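Local coordinates for protein Ala-tRNApro hydrolase ProX (Aeropyrum pernix, PDB 1WDV) that probably removes wrongly attached amino acids from tRNA, acting as a putative trans-editing deacylase that supports prolyl-tRNA synthetase, at residues Ile60-Leu74 against Val140-Glu152. Numbering follows the deposited sequence.
Sequences IPGDKRLNINSMKEL and VEATGAVVADVSE
Arg65 and the C-terminal Glu152 grip each other through their backbones: Arg65 N gives a nearly straight bond to Glu152 OXT (174°), and Glu152 N returns one to Arg65 O at 2.9 Å. Asn67 N adds a third, reaching Val150 O at 2.8 Å from above the carbonyl plane. Asn67 suits its place because a short amide can cap a helix. Its CB lies 3.6 Å from Val150 O; with CG anti to the backbone N (chi1 -176°), the Asn67 and Glu152 side chains cross at about a right angle, their amide and carboxylate planes turned 52° apart. At the tip, OD1 accepts from Ser70 N, capping helix 68-75, while ND2 comes within 3.2 Å of Glu152 OE1, at an angle too poor for a hydrogen bond, and bonds weakly to a water that also donates to Ser151 O. Were Asn67 replaced by alanine, Ser70 N would probably lose its capping acceptor and the Glu152 carboxylate the amide beside it. The compact, branched Val150 serves two sides at once: CG1 packs on the selenium of Met71, present as selenomethionine, at 3.8 Å, CG2 on Ile60 CG2. Farther along the helix, Leu74 spreads its two methyls, CD1 against Val146 CG1 and CD2 onto Ala148 CB, whose small side chain admits this approach at 3.9 Å. The C-terminal tail, continuing from edge strand 146-148 of the mixed sheet, thus pairs through a single bridge, Leu66 with Ser151, with the loop leading into an N-capped helix.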
# COMPACT_ATOMS: atom_id res chain seq x y z
N ILE A 60 -0.53 -5.33 1.43
CA ILE A 60 -0.38 -6.56 2.20
C ILE A 60 0.42 -6.33 3.48
O ILE A 60 1.10 -5.31 3.64
CB ILE A 60 0.32 -7.69 1.38
CG1 ILE A 60 1.79 -7.34 1.12
CG2 ILE A 60 -0.40 -7.89 0.01
CD1 ILE A 60 2.61 -8.53 0.52
N PRO A 61 0.30 -7.26 4.45
CA PRO A 61 1.02 -7.18 5.73
C PRO A 61 2.52 -7.20 5.47
O PRO A 61 2.99 -7.85 4.55
CB PRO A 61 0.58 -8.44 6.47
CG PRO A 61 -0.72 -8.79 5.84
CD PRO A 61 -0.54 -8.46 4.39
N GLY A 62 3.27 -6.51 6.32
CA GLY A 62 4.70 -6.41 6.13
C GLY A 62 5.49 -7.68 6.28
O GLY A 62 6.62 -7.77 5.75
N ASP A 63 4.92 -8.65 7.00
CA ASP A 63 5.58 -9.93 7.20
C ASP A 63 5.17 -10.98 6.17
O ASP A 63 5.43 -12.16 6.35
CB ASP A 63 5.37 -10.46 8.64
CG ASP A 63 3.90 -10.61 9.02
OD1 ASP A 63 3.02 -10.17 8.26
OD2 ASP A 63 3.62 -11.17 10.11
N LYS A 64 4.53 -10.55 5.08
CA LYS A 64 4.15 -11.51 4.02
C LYS A 64 4.68 -11.01 2.69
O LYS A 64 5.25 -9.93 2.60
CB LYS A 64 2.63 -11.63 3.91
CG LYS A 64 1.90 -11.94 5.22
CD LYS A 64 2.05 -13.38 5.64
CE LYS A 64 1.07 -13.70 6.78
NZ LYS A 64 1.35 -15.05 7.33
N ARG A 65 4.55 -11.85 1.67
CA ARG A 65 4.95 -11.47 0.31
C ARG A 65 3.75 -11.68 -0.59
O ARG A 65 2.77 -12.35 -0.22
CB ARG A 65 6.16 -12.29 -0.16
CG ARG A 65 7.46 -11.78 0.47
CD ARG A 65 8.71 -12.55 0.09
NE ARG A 65 9.93 -11.81 0.44
CZ ARG A 65 11.12 -12.37 0.65
NH1 ARG A 65 11.25 -13.69 0.56
NH2 ARG A 65 12.19 -11.61 0.89
N LEU A 66 3.79 -11.10 -1.78
CA LEU A 66 2.67 -11.26 -2.69
C LEU A 66 2.51 -12.69 -3.22
O LEU A 66 3.50 -13.34 -3.56
CB LEU A 66 2.85 -10.32 -3.89
CG LEU A 66 1.70 -10.34 -4.91
CD1 LEU A 66 0.54 -9.54 -4.32
CD2 LEU A 66 2.15 -9.73 -6.24
N ASN A 67 1.26 -13.16 -3.28
CA ASN A 67 0.96 -14.46 -3.84
C ASN A 67 0.61 -14.13 -5.31
O ASN A 67 -0.52 -13.69 -5.62
CB ASN A 67 -0.24 -15.09 -3.13
CG ASN A 67 -0.53 -16.49 -3.62
OD1 ASN A 67 -0.41 -16.77 -4.81
ND2 ASN A 67 -0.91 -17.37 -2.70
N ILE A 68 1.59 -14.30 -6.20
CA ILE A 68 1.42 -13.99 -7.61
C ILE A 68 0.25 -14.70 -8.25
O ILE A 68 -0.54 -14.09 -8.96
CB ILE A 68 2.71 -14.32 -8.42
CG1 ILE A 68 3.87 -13.46 -7.94
CG2 ILE A 68 2.47 -14.10 -9.93
CD1 ILE A 68 3.72 -11.98 -8.30
N ASN A 69 0.14 -15.99 -7.99
CA ASN A 69 -0.94 -16.80 -8.54
C ASN A 69 -2.30 -16.22 -8.14
O ASN A 69 -3.22 -16.20 -8.94
CB ASN A 69 -0.83 -18.23 -8.03
CG ASN A 69 -1.90 -19.14 -8.60
OD1 ASN A 69 -2.59 -19.84 -7.87
ND2 ASN A 69 -2.02 -19.14 -9.93
N SER A 70 -2.41 -15.76 -6.90
CA SER A 70 -3.66 -15.17 -6.47
C SER A 70 -4.01 -13.91 -7.24
O SER A 70 -5.17 -13.68 -7.56
CB SER A 70 -3.63 -14.89 -4.96
OG SER A 70 -3.53 -16.12 -4.25
N MSE A 71 -3.01 -13.08 -7.57
CA MSE A 71 -3.25 -11.87 -8.33
C MSE A 71 -3.59 -12.20 -9.78
O MSE A 71 -4.34 -11.47 -10.42
CB MSE A 71 -2.04 -10.92 -8.27
CG MSE A 71 -2.02 -9.98 -7.09
SE MSE A 71 -3.61 -8.98 -6.89
CE MSE A 71 -3.52 -7.87 -8.48
N LYS A 72 -3.02 -13.29 -10.30
CA LYS A 72 -3.29 -13.72 -11.67
C LYS A 72 -4.76 -14.11 -11.76
O LYS A 72 -5.43 -13.80 -12.76
CB LYS A 72 -2.40 -14.90 -12.05
CG LYS A 72 -2.71 -15.52 -13.43
CD LYS A 72 -1.71 -16.64 -13.72
CE LYS A 72 -2.16 -17.56 -14.87
NZ LYS A 72 -1.95 -16.99 -16.23
N GLU A 73 -5.26 -14.78 -10.73
CA GLU A 73 -6.66 -15.19 -10.68
C GLU A 73 -7.56 -13.96 -10.54
O GLU A 73 -8.58 -13.82 -11.23
CB GLU A 73 -6.90 -16.15 -9.51
CG GLU A 73 -6.23 -17.50 -9.69
CD GLU A 73 -6.25 -18.36 -8.43
OE1 GLU A 73 -7.29 -18.39 -7.75
OE2 GLU A 73 -5.22 -19.02 -8.14
N LEU A 74 -7.18 -13.03 -9.67
CA LEU A 74 -7.98 -11.83 -9.48
C LEU A 74 -8.01 -10.99 -10.76
O LEU A 74 -9.08 -10.53 -11.20
CB LEU A 74 -7.41 -10.99 -8.31
CG LEU A 74 -8.22 -9.77 -7.85
CD1 LEU A 74 -9.67 -10.18 -7.59
CD2 LEU A 74 -7.61 -9.21 -6.57
N VAL A 140 -10.84 0.68 2.62
CA VAL A 140 -11.70 -0.08 1.72
C VAL A 140 -12.99 0.67 1.46
O VAL A 140 -13.40 0.82 0.30
CB VAL A 140 -11.96 -1.48 2.30
CG1 VAL A 140 -12.96 -2.25 1.42
CG2 VAL A 140 -10.65 -2.27 2.33
N GLU A 141 -13.62 1.18 2.51
CA GLU A 141 -14.89 1.86 2.31
C GLU A 141 -14.74 3.12 1.45
O GLU A 141 -15.59 3.40 0.60
CB GLU A 141 -15.52 2.21 3.65
CG GLU A 141 -16.88 2.87 3.49
CD GLU A 141 -17.67 2.92 4.76
OE1 GLU A 141 -18.07 1.83 5.26
OE2 GLU A 141 -17.90 4.04 5.27
N ALA A 142 -13.66 3.86 1.66
CA ALA A 142 -13.45 5.10 0.92
C ALA A 142 -13.11 4.93 -0.55
O ALA A 142 -13.39 5.80 -1.37
CB ALA A 142 -12.37 5.92 1.59
N THR A 143 -12.56 3.77 -0.90
CA THR A 143 -12.09 3.56 -2.26
C THR A 143 -12.81 2.51 -3.09
O THR A 143 -12.66 2.46 -4.32
CB THR A 143 -10.62 3.14 -2.23
OG1 THR A 143 -10.53 1.91 -1.50
CG2 THR A 143 -9.75 4.19 -1.56
N GLY A 144 -13.58 1.66 -2.41
CA GLY A 144 -14.26 0.58 -3.10
C GLY A 144 -13.27 -0.51 -3.45
O GLY A 144 -13.54 -1.39 -4.29
N ALA A 145 -12.12 -0.49 -2.79
CA ALA A 145 -11.08 -1.46 -3.03
C ALA A 145 -11.57 -2.90 -2.95
O ALA A 145 -12.46 -3.25 -2.16
CB ALA A 145 -9.95 -1.26 -2.03
N VAL A 146 -10.97 -3.74 -3.78
CA VAL A 146 -11.26 -5.15 -3.80
C VAL A 146 -10.54 -5.83 -2.63
O VAL A 146 -9.34 -5.68 -2.48
CB VAL A 146 -10.70 -5.79 -5.09
CG1 VAL A 146 -11.05 -7.24 -5.12
CG2 VAL A 146 -11.21 -5.04 -6.32
N VAL A 147 -11.27 -6.57 -1.80
CA VAL A 147 -10.65 -7.30 -0.69
C VAL A 147 -10.38 -8.72 -1.18
O VAL A 147 -11.29 -9.36 -1.69
CB VAL A 147 -11.60 -7.32 0.54
CG1 VAL A 147 -11.02 -8.17 1.63
CG2 VAL A 147 -11.83 -5.86 1.05
N ALA A 148 -9.14 -9.22 -1.02
CA ALA A 148 -8.79 -10.53 -1.52
C ALA A 148 -7.73 -11.20 -0.67
O ALA A 148 -7.21 -10.59 0.26
CB ALA A 148 -8.28 -10.40 -2.97
N ASP A 149 -7.42 -12.45 -0.96
CA ASP A 149 -6.38 -13.17 -0.24
C ASP A 149 -5.24 -13.19 -1.24
O ASP A 149 -5.20 -14.03 -2.14
CB ASP A 149 -6.86 -14.60 0.08
CG ASP A 149 -8.06 -14.59 0.99
OD1 ASP A 149 -7.92 -14.13 2.12
OD2 ASP A 149 -9.16 -15.00 0.55
N VAL A 150 -4.31 -12.26 -1.06
CA VAL A 150 -3.21 -12.11 -2.01
C VAL A 150 -1.82 -12.15 -1.41
O VAL A 150 -0.86 -11.71 -2.05
CB VAL A 150 -3.40 -10.80 -2.80
CG1 VAL A 150 -4.60 -10.94 -3.74
CG2 VAL A 150 -3.62 -9.64 -1.83
N SER A 151 -1.69 -12.67 -0.20
CA SER A 151 -0.39 -12.74 0.44
C SER A 151 -0.05 -14.17 0.82
O SER A 151 -0.92 -15.02 0.91
CB SER A 151 -0.38 -11.84 1.69
OG SER A 151 -1.39 -12.22 2.61
N GLU A 152 1.24 -14.42 1.04
CA GLU A 152 1.70 -15.75 1.41
C GLU A 152 2.96 -15.66 2.25
O GLU A 152 3.34 -16.71 2.83
CB GLU A 152 1.99 -16.59 0.16
CG GLU A 152 3.02 -15.97 -0.76
CD GLU A 152 3.24 -16.80 -2.01
OE1 GLU A 152 2.32 -17.55 -2.41
OE2 GLU A 152 4.34 -16.71 -2.59
OXT GLU A 152 3.56 -14.55 2.30
O HOH W 1 3.65 -16.61 5.66
O HOH W 2 -1.43 -17.58 0.65
O HOH W 3 4.02 -16.03 -5.49
O HOH W 4 -3.81 -16.35 -1.48